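Dihydroorotase (Saccharomyces cerevisiae S288C, PDB 6L0A) catalyses the reversible, zinc-dependent interconversion of N-carbamoyl-L-aspartate and dihydroorotate, the third step of de novo pyrimidine biosynthesis. Local coordinates at residues T210-A222 with F228-K240. Residues are numbered along the deposited sequence; the frame is centred on the assembly and turned at random.
Sequences TAHHLFLTIDDWA and FCKPVAKLPNDKK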
ATOM      1  N   THR C 210       2.228   6.254  17.515  1.00 11.14           N
ATOM      2  CA  THR C 210       1.835   7.465  16.825  1.00  8.51           C
ATOM      3  C   THR C 210       0.333   7.663  16.934  1.00 11.03           C
ATOM      4  O   THR C 210      -0.409   6.771  17.351  1.00 15.74           O
ATOM      5  CB  THR C 210       2.193   7.398  15.347  1.00 11.31           C
ATOM      6  OG1 THR C 210       1.351   6.416  14.723  1.00 10.89           O
ATOM      7  CG2 THR C 210       3.661   7.027  15.155  1.00 10.53           C
ATOM      8  N   ALA C 211      -0.110   8.845  16.526  1.00 13.72           N
ATOM      9  CA  ALA C 211      -1.543   9.068  16.373  1.00 16.82           C
ATOM     10  C   ALA C 211      -2.092   8.266  15.202  1.00 14.91           C
ATOM     11  O   ALA C 211      -3.132   7.608  15.319  1.00 13.71           O
ATOM     12  CB  ALA C 211      -1.827  10.556  16.183  1.00 15.20           C
ATOM     13  N   HIS C 212      -1.397   8.285  14.063  1.00 13.26           N
ATOM     14  CA  HIS C 212      -2.031   7.755  12.855  1.00 12.74           C
ATOM     15  C   HIS C 212      -2.093   6.230  12.853  1.00 15.26           C
ATOM     16  O   HIS C 212      -3.000   5.655  12.243  1.00 10.65           O
ATOM     17  CB  HIS C 212      -1.338   8.285  11.597  1.00 14.13           C
ATOM     18  CG  HIS C 212       0.157   8.181  11.610  1.00 14.22           C
ATOM     19  ND1 HIS C 212       0.961   9.071  12.291  1.00 13.76           N
ATOM     20  CD2 HIS C 212       0.993   7.325  10.979  1.00 14.86           C
ATOM     21  CE1 HIS C 212       2.231   8.753  12.094  1.00 13.93           C
ATOM     22  NE2 HIS C 212       2.276   7.703  11.291  1.00 13.68           N
ATOM     23  N   HIS C 213      -1.176   5.553  13.543  1.00 12.65           N
ATOM     24  CA  HIS C 213      -1.281   4.099  13.598  1.00 11.00           C
ATOM     25  C   HIS C 213      -2.390   3.622  14.531  1.00 11.59           C
ATOM     26  O   HIS C 213      -2.692   2.428  14.525  1.00 12.33           O
ATOM     27  CB  HIS C 213       0.059   3.490  14.007  1.00 10.26           C
ATOM     28  CG  HIS C 213       1.113   3.596  12.942  1.00 12.39           C
ATOM     29  ND1 HIS C 213       2.233   4.395  13.061  1.00 12.92           N
ATOM     30  CD2 HIS C 213       1.208   2.994  11.727  1.00 13.51           C
ATOM     31  CE1 HIS C 213       2.968   4.286  11.964  1.00 10.75           C
ATOM     32  NE2 HIS C 213       2.372   3.437  11.143  1.00 10.96           N
ATOM     33  N   LEU C 214      -2.973   4.510  15.343  1.00 11.17           N
ATOM     34  CA  LEU C 214      -4.153   4.165  16.130  1.00 13.41           C
ATOM     35  C   LEU C 214      -5.429   4.235  15.304  1.00 16.19           C
ATOM     36  O   LEU C 214      -6.482   3.786  15.777  1.00 18.55           O
ATOM     37  CB  LEU C 214      -4.272   5.092  17.341  1.00 15.07           C
ATOM     38  CG  LEU C 214      -3.047   5.117  18.265  1.00 18.68           C
ATOM     39  CD1 LEU C 214      -3.326   5.957  19.510  1.00 16.58           C
ATOM     40  CD2 LEU C 214      -2.621   3.700  18.646  1.00 17.77           C
ATOM     41  N   PHE C 215      -5.351   4.777  14.091  1.00 14.38           N
ATOM     42  CA  PHE C 215      -6.474   4.904  13.168  1.00 16.98           C
ATOM     43  C   PHE C 215      -6.318   4.065  11.914  1.00 19.24           C
ATOM     44  O   PHE C 215      -7.286   3.448  11.456  1.00 17.67           O
ATOM     45  CB  PHE C 215      -6.638   6.363  12.721  1.00 14.56           C
ATOM     46  CG  PHE C 215      -7.129   7.293  13.797  1.00 17.07           C
ATOM     47  CD1 PHE C 215      -6.229   8.011  14.579  1.00 18.17           C
ATOM     48  CD2 PHE C 215      -8.490   7.480  14.000  1.00 24.84           C
ATOM     49  CE1 PHE C 215      -6.675   8.895  15.547  1.00 18.90           C
ATOM     50  CE2 PHE C 215      -8.943   8.356  14.976  1.00 25.29           C
ATOM     51  CZ  PHE C 215      -8.033   9.058  15.752  1.00 21.48           C
ATOM     52  N   LEU C 216      -5.128   4.069  11.322  1.00 15.12           N
ATOM     53  CA  LEU C 216      -4.946   3.599   9.955  1.00 15.24           C
ATOM     54  C   LEU C 216      -4.727   2.102   9.885  1.00 15.29           C
ATOM     55  O   LEU C 216      -4.191   1.473  10.803  1.00 13.22           O
ATOM     56  CB  LEU C 216      -3.745   4.282   9.291  1.00 11.97           C
ATOM     57  CG  LEU C 216      -3.767   5.785   9.037  1.00 15.94           C
ATOM     58  CD1 LEU C 216      -2.427   6.220   8.453  1.00 15.09           C
ATOM     59  CD2 LEU C 216      -4.907   6.176   8.112  1.00 19.55           C
ATOM     60  N   THR C 217      -5.100   1.544   8.740  1.00 14.30           N
ATOM     61  CA  THR C 217      -4.758   0.187   8.364  1.00 12.07           C
ATOM     62  C   THR C 217      -4.298   0.240   6.912  1.00 13.19           C
ATOM     63  O   THR C 217      -4.388   1.281   6.266  1.00 13.31           O
ATOM     64  CB  THR C 217      -5.965  -0.731   8.551  1.00 17.70           C
ATOM     65  OG1 THR C 217      -5.521  -2.079   8.698  1.00 33.97           O
ATOM     66  CG2 THR C 217      -6.869  -0.616   7.378  1.00 12.65           C
ATOM     67  N   ILE C 218      -3.813  -0.890   6.381  1.00 11.99           N
ATOM     68  CA  ILE C 218      -3.322  -0.909   5.000  1.00 13.17           C
ATOM     69  C   ILE C 218      -4.380  -0.410   4.016  1.00 13.05           C
ATOM     70  O   ILE C 218      -4.050   0.222   3.005  1.00 13.66           O
ATOM     71  CB  ILE C 218      -2.829  -2.325   4.633  1.00 13.22           C
ATOM     72  CG1 ILE C 218      -2.246  -2.349   3.219  1.00 16.74           C
ATOM     73  CG2 ILE C 218      -3.948  -3.372   4.818  1.00 12.84           C
ATOM     74  CD1 ILE C 218      -1.506  -3.629   2.891  1.00 17.81           C
ATOM     75  N   ASP C 219      -5.663  -0.671   4.291  1.00 15.84           N
ATOM     76  CA  ASP C 219      -6.713  -0.209   3.385  1.00 15.25           C
ATOM     77  C   ASP C 219      -6.706   1.299   3.225  1.00 15.91           C
ATOM     78  O   ASP C 219      -7.133   1.814   2.188  1.00 17.33           O
ATOM     79  CB  ASP C 219      -8.090  -0.642   3.889  1.00 18.11           C
ATOM     80  CG  ASP C 219      -8.399  -2.066   3.557  1.00 24.42           C
ATOM     81  OD1 ASP C 219      -7.457  -2.869   3.473  1.00 18.74           O
ATOM     82  OD2 ASP C 219      -9.591  -2.390   3.407  1.00 34.80           O
ATOM     83  N   ASP C 220      -6.261   2.023   4.242  1.00 14.72           N
ATOM     84  CA  ASP C 220      -6.337   3.477   4.194  1.00 15.82           C
ATOM     85  C   ASP C 220      -5.205   4.126   3.419  1.00 14.88           C
ATOM     86  O   ASP C 220      -5.355   5.283   3.009  1.00 17.33           O
ATOM     87  CB  ASP C 220      -6.362   4.046   5.615  1.00 15.86           C
ATOM     88  CG  ASP C 220      -7.539   3.545   6.410  1.00 22.84           C
ATOM     89  OD1 ASP C 220      -8.678   3.669   5.916  1.00 25.27           O
ATOM     90  OD2 ASP C 220      -7.337   3.026   7.525  1.00 20.26           O
ATOM     91  N   TRP C 221      -4.074   3.442   3.203  1.00 12.67           N
ATOM     92  CA  TRP C 221      -3.011   4.055   2.416  1.00 15.03           C
ATOM     93  C   TRP C 221      -2.790   3.405   1.061  1.00 12.64           C
ATOM     94  O   TRP C 221      -2.069   3.982   0.239  1.00 16.39           O
ATOM     95  CB  TRP C 221      -1.675   4.097   3.193  1.00 14.09           C
ATOM     96  CG  TRP C 221      -1.090   2.767   3.601  1.00 13.50           C
ATOM     97  CD1 TRP C 221      -1.215   2.160   4.817  1.00 12.11           C
ATOM     98  CD2 TRP C 221      -0.251   1.910   2.810  1.00 13.77           C
ATOM     99  NE1 TRP C 221      -0.535   0.962   4.824  1.00 11.81           N
ATOM    100  CE2 TRP C 221       0.076   0.791   3.611  1.00 12.96           C
ATOM    101  CE3 TRP C 221       0.264   1.985   1.504  1.00 15.07           C
ATOM    102  CZ2 TRP C 221       0.873  -0.258   3.145  1.00 14.08           C
ATOM    103  CZ3 TRP C 221       1.060   0.946   1.044  1.00 17.66           C
ATOM    104  CH2 TRP C 221       1.354  -0.157   1.858  1.00 13.04           C
ATOM    105  N   ALA C 222      -3.424   2.266   0.774  1.00 13.87           N
ATOM    106  CA  ALA C 222      -3.128   1.560  -0.476  1.00 18.41           C
ATOM    107  C   ALA C 222      -3.267   2.477  -1.699  1.00 17.23           C
ATOM    108  O   ALA C 222      -2.403   2.488  -2.582  1.00 19.80           O
ATOM    109  CB  ALA C 222      -4.035   0.332  -0.606  1.00 17.63           C
ATOM    110  N   PHE C 228       0.453   7.192   3.533  1.00 14.39           N
ATOM    111  CA  PHE C 228       1.602   6.293   3.456  1.00 11.73           C
ATOM    112  C   PHE C 228       2.709   6.815   4.366  1.00 14.57           C
ATOM    113  O   PHE C 228       3.120   7.966   4.227  1.00 13.90           O
ATOM    114  CB  PHE C 228       2.093   6.196   2.006  1.00 13.79           C
ATOM    115  CG  PHE C 228       3.400   5.477   1.834  1.00 13.88           C
ATOM    116  CD1 PHE C 228       3.507   4.120   2.124  1.00 12.53           C
ATOM    117  CD2 PHE C 228       4.528   6.151   1.359  1.00 13.87           C
ATOM    118  CE1 PHE C 228       4.717   3.448   1.959  1.00 12.75           C
ATOM    119  CE2 PHE C 228       5.749   5.473   1.190  1.00 13.77           C
ATOM    120  CZ  PHE C 228       5.840   4.126   1.497  1.00 12.10           C
ATOM    121  N   CYS C 229       3.197   5.981   5.286  1.00 12.73           N
ATOM    122  CA  CYS C 229       4.359   6.340   6.078  1.00 13.01           C
ATOM    123  C   CYS C 229       5.139   5.060   6.356  1.00 13.40           C
ATOM    124  O   CYS C 229       4.717   3.971   5.983  1.00 11.05           O
ATOM    125  CB  CYS C 229       3.918   6.985   7.394  1.00 11.98           C
ATOM    126  SG  CYS C 229       2.909   5.744   8.315  1.00 16.80           S
ATOM    127  N   LYS C 230       6.288   5.192   7.019  1.00  9.31           N
ATOM    128  CA  LYS C 230       7.026   4.019   7.459  1.00 10.40           C
ATOM    129  C   LYS C 230       7.120   4.026   8.982  1.00 14.06           C
ATOM    130  O   LYS C 230       7.245   5.100   9.580  1.00 15.87           O
ATOM    131  CB  LYS C 230       8.450   3.981   6.839  1.00 11.48           C
ATOM    132  CG  LYS C 230       8.485   3.958   5.289  1.00 12.62           C
ATOM    133  CD  LYS C 230       7.761   2.750   4.705  1.00 17.87           C
ATOM    134  CE  LYS C 230       8.525   1.477   4.955  1.00 18.03           C
ATOM    135  NZ  LYS C 230       9.698   1.288   3.996  1.00 13.83           N
ATOM    136  N   PRO C 231       6.958   2.868   9.654  1.00 12.05           N
ATOM    137  CA  PRO C 231       6.509   1.606   9.062  1.00 10.53           C
ATOM    138  C   PRO C 231       5.073   1.762   8.593  1.00  9.44           C
ATOM    139  O   PRO C 231       4.336   2.616   9.131  1.00 10.15           O
ATOM    140  CB  PRO C 231       6.621   0.587  10.208  1.00 10.47           C
ATOM    141  CG  PRO C 231       7.305   1.328  11.366  1.00 11.88           C
ATOM    142  CD  PRO C 231       7.055   2.787  11.121  1.00 12.77           C
ATOM    143  N   VAL C 232       4.694   1.013   7.556  1.00  9.91           N
ATOM    144  CA  VAL C 232       3.354   1.164   7.007  1.00  9.25           C
ATOM    145  C   VAL C 232       2.335   0.684   8.031  1.00 11.93           C
ATOM    146  O   VAL C 232       2.622  -0.189   8.860  1.00 10.57           O
ATOM    147  CB  VAL C 232       3.211   0.387   5.683  1.00 10.06           C
ATOM    148  CG1 VAL C 232       4.274   0.839   4.664  1.00 11.48           C
ATOM    149  CG2 VAL C 232       3.280  -1.125   5.923  1.00 12.26           C
ATOM    150  N   ALA C 233       1.134   1.258   7.974  1.00 10.57           N
ATOM    151  CA  ALA C 233       0.016   0.729   8.748  1.00 12.75           C
ATOM    152  C   ALA C 233      -0.361  -0.649   8.218  1.00 11.07           C
ATOM    153  O   ALA C 233      -0.375  -0.880   7.002  1.00 10.67           O
ATOM    154  CB  ALA C 233      -1.182   1.684   8.677  1.00 12.56           C
ATOM    155  N   LYS C 234      -0.644  -1.577   9.121  1.00 10.00           N
ATOM    156  CA  LYS C 234      -0.709  -2.995   8.780  1.00 11.52           C
ATOM    157  C   LYS C 234      -2.156  -3.482   8.911  1.00 13.55           C
ATOM    158  O   LYS C 234      -3.053  -2.799   8.401  1.00 13.25           O
ATOM    159  CB  LYS C 234       0.308  -3.759   9.615  1.00 12.71           C
ATOM    160  CG  LYS C 234       1.735  -3.348   9.234  1.00 13.54           C
ATOM    161  CD  LYS C 234       2.780  -3.933  10.152  1.00 13.81           C
ATOM    162  CE  LYS C 234       4.183  -3.631   9.620  1.00 11.43           C
ATOM    163  NZ  LYS C 234       4.610  -2.177   9.648  1.00 12.49           N
ATOM    164  N   LEU C 235      -2.412  -4.610   9.536  1.00 11.62           N
ATOM    165  CA  LEU C 235      -3.721  -5.234   9.428  1.00 15.38           C
ATOM    166  C   LEU C 235      -4.620  -4.822  10.588  1.00 17.72           C
ATOM    167  O   LEU C 235      -4.153  -4.275  11.594  1.00 13.29           O
ATOM    168  CB  LEU C 235      -3.558  -6.746   9.389  1.00 16.36           C
ATOM    169  CG  LEU C 235      -2.599  -7.231   8.303  1.00 17.81           C
ATOM    170  CD1 LEU C 235      -2.555  -8.753   8.268  1.00 25.00           C
ATOM    171  CD2 LEU C 235      -3.007  -6.667   6.957  1.00 17.43           C
ATOM    172  N   PRO C 236      -5.933  -5.044  10.476  1.00 16.66           N
ATOM    173  CA  PRO C 236      -6.811  -4.736  11.621  1.00 17.83           C
ATOM    174  C   PRO C 236      -6.373  -5.383  12.931  1.00 15.76           C
ATOM    175  O   PRO C 236      -6.530  -4.761  13.992  1.00 20.73           O
ATOM    176  CB  PRO C 236      -8.176  -5.259  11.147  1.00 21.45           C
ATOM    177  CG  PRO C 236      -8.124  -5.111   9.662  1.00 22.51           C
ATOM    178  CD  PRO C 236      -6.714  -5.465   9.290  1.00 17.80           C
ATOM    179  N   ASN C 237      -5.833  -6.604  12.900  1.00 19.11           N
ATOM    180  CA  ASN C 237      -5.369  -7.244  14.134  1.00 20.24           C
ATOM    181  C   ASN C 237      -4.198  -6.483  14.748  1.00 20.59           C
ATOM    182  O   ASN C 237      -4.058  -6.430  15.977  1.00 19.54           O
ATOM    183  CB  ASN C 237      -4.967  -8.697  13.856  1.00 22.76           C
ATOM    184  CG  ASN C 237      -4.330  -9.386  15.066  1.00 34.00           C
ATOM    185  OD1 ASN C 237      -5.018  -9.743  16.029  1.00 34.67           O
ATOM    186  ND2 ASN C 237      -3.015  -9.593  15.010  1.00 31.66           N
ATOM    187  N   ASP C 238      -3.342  -5.903  13.914  1.00 17.92           N
ATOM    188  CA  ASP C 238      -2.261  -5.069  14.423  1.00 15.56           C
ATOM    189  C   ASP C 238      -2.802  -3.784  15.033  1.00 16.36           C
ATOM    190  O   ASP C 238      -2.449  -3.426  16.162  1.00 18.69           O
ATOM    191  CB  ASP C 238      -1.277  -4.761  13.296  1.00 14.84           C
ATOM    192  CG  ASP C 238      -0.690  -6.005  12.707  1.00 16.06           C
ATOM    193  OD1 ASP C 238      -0.071  -6.763  13.482  1.00 18.45           O
ATOM    194  OD2 ASP C 238      -0.840  -6.228  11.477  1.00 16.63           O
ATOM    195  N   LYS C 239      -3.667  -3.073  14.306  1.00 16.11           N
ATOM    196  CA  LYS C 239      -4.229  -1.852  14.867  1.00 18.42           C
ATOM    197  C   LYS C 239      -4.939  -2.132  16.190  1.00 21.19           C
ATOM    198  O   LYS C 239      -4.865  -1.318  17.121  1.00 16.99           O
ATOM    199  CB  LYS C 239      -5.182  -1.187  13.876  1.00 17.29           C
ATOM    200  CG  LYS C 239      -5.818   0.071  14.442  1.00 18.66           C
ATOM    201  CD  LYS C 239      -6.658   0.805  13.409  1.00 22.15           C
ATOM    202  CE  LYS C 239      -8.109   0.375  13.492  1.00 31.78           C
ATOM    203  NZ  LYS C 239      -8.977   1.349  12.781  1.00 34.22           N
ATOM    204  N   LYS C 240      -5.621  -3.286  16.293  1.00 17.48           N
ATOM    205  CA  LYS C 240      -6.268  -3.668  17.550  1.00 22.26           C
ATOM    206  C   LYS C 240      -5.257  -3.752  18.682  1.00 19.96           C
ATOM    207  O   LYS C 240      -5.515  -3.260  19.789  1.00 20.74           O
ATOM    208  CB  LYS C 240      -7.004  -5.008  17.394  1.00 22.44           C
ATOM    209  CG  LYS C 240      -7.115  -5.867  18.691  1.00 27.08           C
ATOM    210  CD  LYS C 240      -8.423  -6.677  18.733  1.00 36.25           C
ATOM    211  CE  LYS C 240      -8.341  -7.991  19.548  1.00 28.33           C
ATOM    212  NZ  LYS C 240      -7.338  -8.016  20.665  1.00 35.28           N
TER
HETATM  213  O   HOH W   1       5.132   6.607  11.198  1.00 16.97           O
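His212 and His213 meet Cys229 and Pro231 in the loops that follow strand 205-209 of the TIM-barrel fold of this amidohydrolase, beside the binuclear zinc site. Cys229 SG touches the edge of the His212 ring, 3.6 Å from His212 NE2, and the same nitrogen shares a water with Lys230 O; Lys230 itself touches the bound malate. Next along the chain, His213 directs NE2 at Pro231 O (2.9 Å), while ND1 pairs with Thr210 OG1, so both ring nitrogens are held and the rotation of the ring is fixed. Pro231, preceded by a cis peptide bond, packs against the zinc ligand His180, and so His213 is joined to the metal site through a single intervening residue. Phe215 O receives Lys239 NZ from above its carbonyl plane; the lysine chain, bent at chi3 (93°), runs past the backbone of 213-216 to get there. Leu216 CB then packs on the Ala233 methyl. At Thr217, OG1 lies anti to the backbone N (chi1 -157°), from where it donates to Lys234 O at 2.6 Å. Lys234 O also accepts from Ile218 N (2.9 Å), so that two bonds grip one oxygen. Trp221 closes the contact, its ring meeting a Trp221 ring of the second subunit. Phe228 CD1 and Val232 CG1 lie over one face of the indole, toward its rim, and Val232 CB comes within 3.5 Å of Trp221 CZ2. A leucine at Trp221 would probably leave Ala233 O without its side-chain donor and open a gap beside Val232 and Phe228. In the deposited structure that donor bond is practically straight: Trp221 NE1 reaches Ala233 O at 2.9 Å with an N-H...O angle of 179°, the oxygen lying in the plane of the indole.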